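Local atomic coordinates of acetyltransferase, GNAT family (Colwellia psychrerythraea, PDB entry 3IWG), a protein that probably transfers an acyl group, such as acetyl from acetyl-CoA, to a substrate that remains unidentified, as members of the GNAT family do. Residues Q150-A153 and F154-A158; V214-S217 and N218-Q221. All blocks are in the same frame, centred on the assembly; numbering follows the deposited sequence.

Contact 1 of 2, residues Q150-A153 and F154-A158; sequences QLTA and FVTFA
F154 follows Q150 by one helical turn, and its backbone N donates an almost straight bond to Q150 O (3.1 Å, 171°). The F154 ring runs alongside the Q150 side chain: Q150 CB is 4.0 Å from F154 CE2, and the Q150 carbonyl oxygen sits at the ring edge, near its plane, 3.3 Å from F154 CD2. Bonds from Q150 NE2 to Q144 and from the backbone N of G147 to Q150 OE1 fix the amide, while L191 and A194 of strand 190-199 meet the ring. V155 N bonds to L151 O, and V155 CG2, turned to the N-terminal side, meets L151 CD1 at 4.0 Å, a small apolar patch whose neighbours on helix 166-178 are Y173, I177 and T170. These residues form the opening turns of helix 151-162, the first helix in the C-terminal GNAT region, packed between strands and the next helix. T156 then grips T152 O twice: its backbone N and its OG1, both at 2.9 Å, approach from opposite faces of the carbonyl plane. With OG1 anti to the T156 carbonyl carbon (chi1 -61°), the hydroxyl lies back along the helix toward that acceptor. F157 N bonds to A153 O at 2.8 Å, and the F157 ring turns from A153 to pack on I213, L191 and A194.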
ATOM      1  N   GLN A 150       5.104   8.613 -11.997  1.00 29.65           N
ATOM      2  CA  GLN A 150       4.429   9.758 -11.419  1.00 28.32           C
ATOM      3  C   GLN A 150       3.950   9.506  -9.978  1.00 27.45           C
ATOM      4  O   GLN A 150       3.280  10.357  -9.388  1.00 25.91           O
ATOM      5  CB  GLN A 150       3.208  10.116 -12.301  1.00 28.67           C
ATOM      6  CG  GLN A 150       3.526  10.285 -13.797  1.00 28.23           C
ATOM      7  CD  GLN A 150       2.279  10.383 -14.681  1.00 28.42           C
ATOM      8  OE1 GLN A 150       1.327   9.656 -14.492  1.00 31.80           O
ATOM      9  NE2 GLN A 150       2.283  11.299 -15.633  1.00 29.43           N
ATOM     10  N   LEU A 151       4.275   8.356  -9.396  1.00 26.28           N
ATOM     11  CA  LEU A 151       3.729   8.074  -8.062  1.00 25.82           C
ATOM     12  C   LEU A 151       4.059   9.172  -7.093  1.00 25.40           C
ATOM     13  O   LEU A 151       3.198   9.566  -6.299  1.00 24.46           O
ATOM     14  CB  LEU A 151       4.242   6.739  -7.523  1.00 25.93           C
ATOM     15  CG  LEU A 151       3.878   6.229  -6.124  1.00 25.02           C
ATOM     16  CD1 LEU A 151       2.374   5.983  -5.913  1.00 21.33           C
ATOM     17  CD2 LEU A 151       4.681   4.901  -5.875  1.00 22.77           C
ATOM     18  N   THR A 152       5.299   9.672  -7.138  1.00 25.69           N
ATOM     19  CA  THR A 152       5.730  10.605  -6.090  1.00 26.56           C
ATOM     20  C   THR A 152       4.957  11.916  -6.227  1.00 25.93           C
ATOM     21  O   THR A 152       4.638  12.572  -5.223  1.00 26.36           O
ATOM     22  CB  THR A 152       7.289  10.930  -6.039  1.00 27.25           C
ATOM     23  OG1 THR A 152       7.501  11.944  -5.022  1.00 27.01           O
ATOM     24  CG2 THR A 152       7.818  11.518  -7.383  1.00 26.86           C
ATOM     25  N   ALA A 153       4.682  12.312  -7.463  1.00 25.20           N
ATOM     26  CA  ALA A 153       3.924  13.533  -7.680  1.00 25.78           C
ATOM     27  C   ALA A 153       2.504  13.364  -7.125  1.00 25.70           C
ATOM     28  O   ALA A 153       1.999  14.233  -6.396  1.00 26.49           O
ATOM     29  CB  ALA A 153       3.918  13.893  -9.167  1.00 25.44           C
ATOM     30  N   PHE A 154       1.879  12.223  -7.385  1.00 25.01           N
ATOM     31  CA  PHE A 154       0.571  11.986  -6.779  1.00 24.62           C
ATOM     32  C   PHE A 154       0.620  12.014  -5.249  1.00 24.87           C
ATOM     33  O   PHE A 154      -0.253  12.567  -4.584  1.00 25.01           O
ATOM     34  CB  PHE A 154      -0.012  10.688  -7.298  1.00 23.85           C
ATOM     35  CG  PHE A 154      -0.687  10.816  -8.653  1.00 23.62           C
ATOM     36  CD1 PHE A 154      -2.022  11.225  -8.765  1.00 22.78           C
ATOM     37  CD2 PHE A 154      -0.008  10.527  -9.807  1.00 20.70           C
ATOM     38  CE1 PHE A 154      -2.631  11.317 -10.038  1.00 23.48           C
ATOM     39  CE2 PHE A 154      -0.609  10.630 -11.059  1.00 21.60           C
ATOM     40  CZ  PHE A 154      -1.912  11.026 -11.188  1.00 19.38           C
ATOM     41  N   VAL A 155       1.641  11.394  -4.678  1.00 25.89           N
ATOM     42  CA  VAL A 155       1.774  11.287  -3.203  1.00 25.40           C
ATOM     43  C   VAL A 155       1.948  12.662  -2.589  1.00 25.72           C
ATOM     44  O   VAL A 155       1.231  13.043  -1.652  1.00 26.01           O
ATOM     45  CB  VAL A 155       2.936  10.332  -2.805  1.00 25.53           C
ATOM     46  CG1 VAL A 155       3.422  10.568  -1.364  1.00 24.57           C
ATOM     47  CG2 VAL A 155       2.502   8.836  -3.047  1.00 26.36           C
ATOM     48  N   THR A 156       2.856  13.428  -3.158  1.00 25.96           N
ATOM     49  CA  THR A 156       3.025  14.805  -2.750  1.00 27.30           C
ATOM     50  C   THR A 156       1.741  15.624  -2.911  1.00 27.75           C
ATOM     51  O   THR A 156       1.345  16.374  -2.009  1.00 27.62           O
ATOM     52  CB  THR A 156       4.100  15.452  -3.615  1.00 28.11           C
ATOM     53  OG1 THR A 156       5.321  14.742  -3.421  1.00 28.32           O
ATOM     54  CG2 THR A 156       4.275  16.900  -3.248  1.00 29.67           C
ATOM     55  N   PHE A 157       1.090  15.485  -4.062  1.00 27.47           N
ATOM     56  CA  PHE A 157      -0.191  16.170  -4.266  1.00 27.46           C
ATOM     57  C   PHE A 157      -1.245  15.804  -3.162  1.00 27.26           C
ATOM     58  O   PHE A 157      -1.836  16.681  -2.524  1.00 25.64           O
ATOM     59  CB  PHE A 157      -0.710  15.871  -5.684  1.00 27.61           C
ATOM     60  CG  PHE A 157      -2.018  16.517  -5.987  1.00 28.24           C
ATOM     61  CD1 PHE A 157      -3.182  15.792  -5.888  1.00 26.53           C
ATOM     62  CD2 PHE A 157      -2.076  17.867  -6.344  1.00 27.41           C
ATOM     63  CE1 PHE A 157      -4.386  16.368  -6.150  1.00 27.86           C
ATOM     64  CE2 PHE A 157      -3.267  18.451  -6.616  1.00 28.16           C
ATOM     65  CZ  PHE A 157      -4.444  17.711  -6.504  1.00 28.50           C
ATOM     66  N   ALA A 158      -1.419  14.512  -2.879  1.00 26.88           N
ATOM     67  CA  ALA A 158      -2.400  14.130  -1.889  1.00 26.73           C
ATOM     68  C   ALA A 158      -1.960  14.537  -0.494  1.00 27.95           C
ATOM     69  O   ALA A 158      -2.786  15.005   0.291  1.00 29.02           O
ATOM     70  CB  ALA A 158      -2.690  12.643  -1.946  1.00 26.35           C
TER

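Contact 2 of 2, residues V214-S217 and N218-Q221; sequences VAQS and NRGQ. With SO4 (sulfate ion), chain C.
The R219 guanidinium is engaged at its edges: Q216 OE1 lies in its plane on one flank and the sulfate on another, while A215 O and V214 CB approach obliquely. R219 NH2 donates to a lone pair of Q216 OE1 at 3.1 Å, and the Q216 amide, turned 79° from the guanidinium, also rests against R219 CG. Toward the anion, R219 NH1 donates to sulfate O2 at 2.7 Å and R219 NE to sulfate O1 at 3.1 Å. Bends at chi2 (-50°) and chi3 (-55°) fold the arginine back over the preceding loop, bringing R219 CD to 3.2 Å from A215 O and to 3.8 Å from V214 CG1, where the valine crosses its shaft. The backbone beneath is a type I beta turn, closed by N218 N to A215 O at 2.9 Å, the donor lying well above the carbonyl plane. At the turn's end the N218 amide lies beside S217, and N218 OD1 accepts a weak bond from Q221 NE2, while the side chain also meets I223. A leucine in place of N218 would lack the amide oxygen, and Q221 NE2 would probably lose that weak acceptor, its side chain becoming freer to turn. Beyond R219, G220 N donates to sulfate O1 at 2.8 Å, so this oxygen is shared by R219 NE and a backbone amide; A224 N, at the start of helix 223-237, adds another bond to the ion. Backbone amides, an Arg-x-x-Gly-x-Ala sequence and a helix start gathered round an anion are characteristic of the pyrophosphate-binding loop of GNAT motif A, which this probably is; the sulfate, probably from the crystallisation liquor, is consistent with the site for a coenzyme A phosphate.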
ATOM      1  N   VAL A 214      -9.123  17.710  -5.552  1.00 23.25           N
ATOM      2  CA  VAL A 214      -8.867  18.899  -6.360  1.00 23.14           C
ATOM      3  C   VAL A 214      -7.812  19.676  -5.672  1.00 22.06           C
ATOM      4  O   VAL A 214      -7.866  19.789  -4.459  1.00 23.05           O
ATOM      5  CB  VAL A 214     -10.115  19.807  -6.488  1.00 22.95           C
ATOM      6  CG1 VAL A 214      -9.755  21.127  -7.199  1.00 20.88           C
ATOM      7  CG2 VAL A 214     -11.188  19.088  -7.190  1.00 24.65           C
ATOM      8  N   ALA A 215      -6.860  20.202  -6.419  1.00 21.44           N
ATOM      9  CA  ALA A 215      -5.812  21.028  -5.800  1.00 22.03           C
ATOM     10  C   ALA A 215      -6.470  22.161  -5.024  1.00 21.89           C
ATOM     11  O   ALA A 215      -7.391  22.831  -5.514  1.00 20.90           O
ATOM     12  CB  ALA A 215      -4.861  21.607  -6.823  1.00 21.64           C
ATOM     13  N   GLN A 216      -5.998  22.350  -3.804  1.00 22.43           N
ATOM     14  CA  GLN A 216      -6.527  23.397  -2.925  1.00 23.36           C
ATOM     15  C   GLN A 216      -6.309  24.783  -3.525  1.00 22.30           C
ATOM     16  O   GLN A 216      -6.978  25.714  -3.148  1.00 22.68           O
ATOM     17  CB  GLN A 216      -5.884  23.312  -1.533  1.00 23.47           C
ATOM     18  CG  GLN A 216      -6.631  24.008  -0.395  1.00 26.30           C
ATOM     19  CD  GLN A 216      -8.207  23.851  -0.454  1.00 31.33           C
ATOM     20  OE1 GLN A 216      -8.743  22.738  -0.653  1.00 28.84           O
ATOM     21  NE2 GLN A 216      -8.930  25.000  -0.298  1.00 29.91           N
ATOM     22  N   SER A 217      -5.381  24.895  -4.465  1.00 22.47           N
ATOM     23  CA  SER A 217      -5.153  26.150  -5.211  1.00 23.17           C
ATOM     24  C   SER A 217      -6.165  26.435  -6.345  1.00 22.64           C
ATOM     25  O   SER A 217      -6.067  27.454  -7.014  1.00 24.05           O
ATOM     26  CB  SER A 217      -3.749  26.140  -5.808  1.00 22.14           C
ATOM     27  OG  SER A 217      -3.599  25.006  -6.611  1.00 24.40           O
ATOM     28  N   ASN A 218      -7.101  25.526  -6.566  1.00 21.52           N
ATOM     29  CA  ASN A 218      -8.006  25.578  -7.709  1.00 20.67           C
ATOM     30  C   ASN A 218      -9.425  25.150  -7.315  1.00 19.31           C
ATOM     31  O   ASN A 218     -10.139  24.572  -8.104  1.00 18.79           O
ATOM     32  CB  ASN A 218      -7.462  24.689  -8.845  1.00 19.94           C
ATOM     33  CG  ASN A 218      -6.210  25.265  -9.482  1.00 20.37           C
ATOM     34  OD1 ASN A 218      -6.271  25.974 -10.506  1.00 20.19           O
ATOM     35  ND2 ASN A 218      -5.075  24.997  -8.873  1.00 17.26           N
ATOM     36  N   ARG A 219      -9.820  25.455  -6.088  1.00 17.94           N
ATOM     37  CA  ARG A 219     -11.192  25.239  -5.673  1.00 17.34           C
ATOM     38  C   ARG A 219     -12.092  26.277  -6.320  1.00 16.04           C
ATOM     39  O   ARG A 219     -11.677  27.414  -6.586  1.00 14.79           O
ATOM     40  CB  ARG A 219     -11.333  25.275  -4.135  1.00 17.12           C
ATOM     41  CG  ARG A 219     -10.278  24.362  -3.388  1.00 19.08           C
ATOM     42  CD  ARG A 219     -10.216  22.932  -3.932  1.00 21.66           C
ATOM     43  NE  ARG A 219     -11.524  22.288  -3.916  1.00 21.99           N
ATOM     44  CZ  ARG A 219     -12.070  21.658  -2.878  1.00 25.96           C
ATOM     45  NH1 ARG A 219     -13.276  21.099  -3.011  1.00 26.28           N
ATOM     46  NH2 ARG A 219     -11.411  21.524  -1.726  1.00 27.78           N
ATOM     47  N   GLY A 220     -13.336  25.888  -6.533  1.00 15.10           N
ATOM     48  CA  GLY A 220     -14.354  26.821  -7.015  1.00 14.95           C
ATOM     49  C   GLY A 220     -14.245  27.133  -8.507  1.00 14.83           C
ATOM     50  O   GLY A 220     -14.770  28.139  -8.960  1.00 14.37           O
ATOM     51  N   GLN A 221     -13.522  26.285  -9.233  1.00 14.82           N
ATOM     52  CA  GLN A 221     -13.319  26.395 -10.666  1.00 15.77           C
ATOM     53  C   GLN A 221     -13.966  25.256 -11.452  1.00 16.01           C
ATOM     54  O   GLN A 221     -13.693  25.093 -12.630  1.00 15.99           O
ATOM     55  CB  GLN A 221     -11.815  26.402 -10.953  1.00 15.31           C
ATOM     56  CG  GLN A 221     -11.126  27.495 -10.192  1.00 17.98           C
ATOM     57  CD  GLN A 221      -9.652  27.634 -10.483  1.00 16.44           C
ATOM     58  OE1 GLN A 221      -9.023  28.628 -10.099  1.00 17.07           O
ATOM     59  NE2 GLN A 221      -9.117  26.691 -11.173  1.00 12.57           N
TER
HETATM   60  S   SO4 C 501     -14.412  22.008  -6.457  1.00 38.18           S
HETATM   61  O1  SO4 C 501     -13.654  23.177  -6.001  1.00 35.79           O
HETATM   62  O2  SO4 C 501     -14.461  20.956  -5.432  1.00 35.15           O
HETATM   63  O3  SO4 C 501     -13.777  21.571  -7.673  1.00 32.14           O
HETATM   64  O4  SO4 C 501     -15.843  22.305  -6.715  1.00 34.38           O

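Overall arrangement
The centres of contacts 1 and 2 lie about 17 Å apart, both in the C-terminal GNAT region and on the same side of the chain's centre. They meet through the F157 ring, whose CZ packs against the backbone where strand 207-214 ends, 3.5 Å from A215 N. N161, farther along helix 151-162, strengthens the join: its ND2 bonds to F157 O and its OD1 accepts from Q216 N at the beta turn. Contact 2 holds the sulfate, whereas contact 1 lies farther off, with F157 CZ 10.2 Å from sulfate O3. Contact 1 thus adjoins the backbone that leads into the probable cofactor-binding loop, and its own residues are not among the partners of the ion.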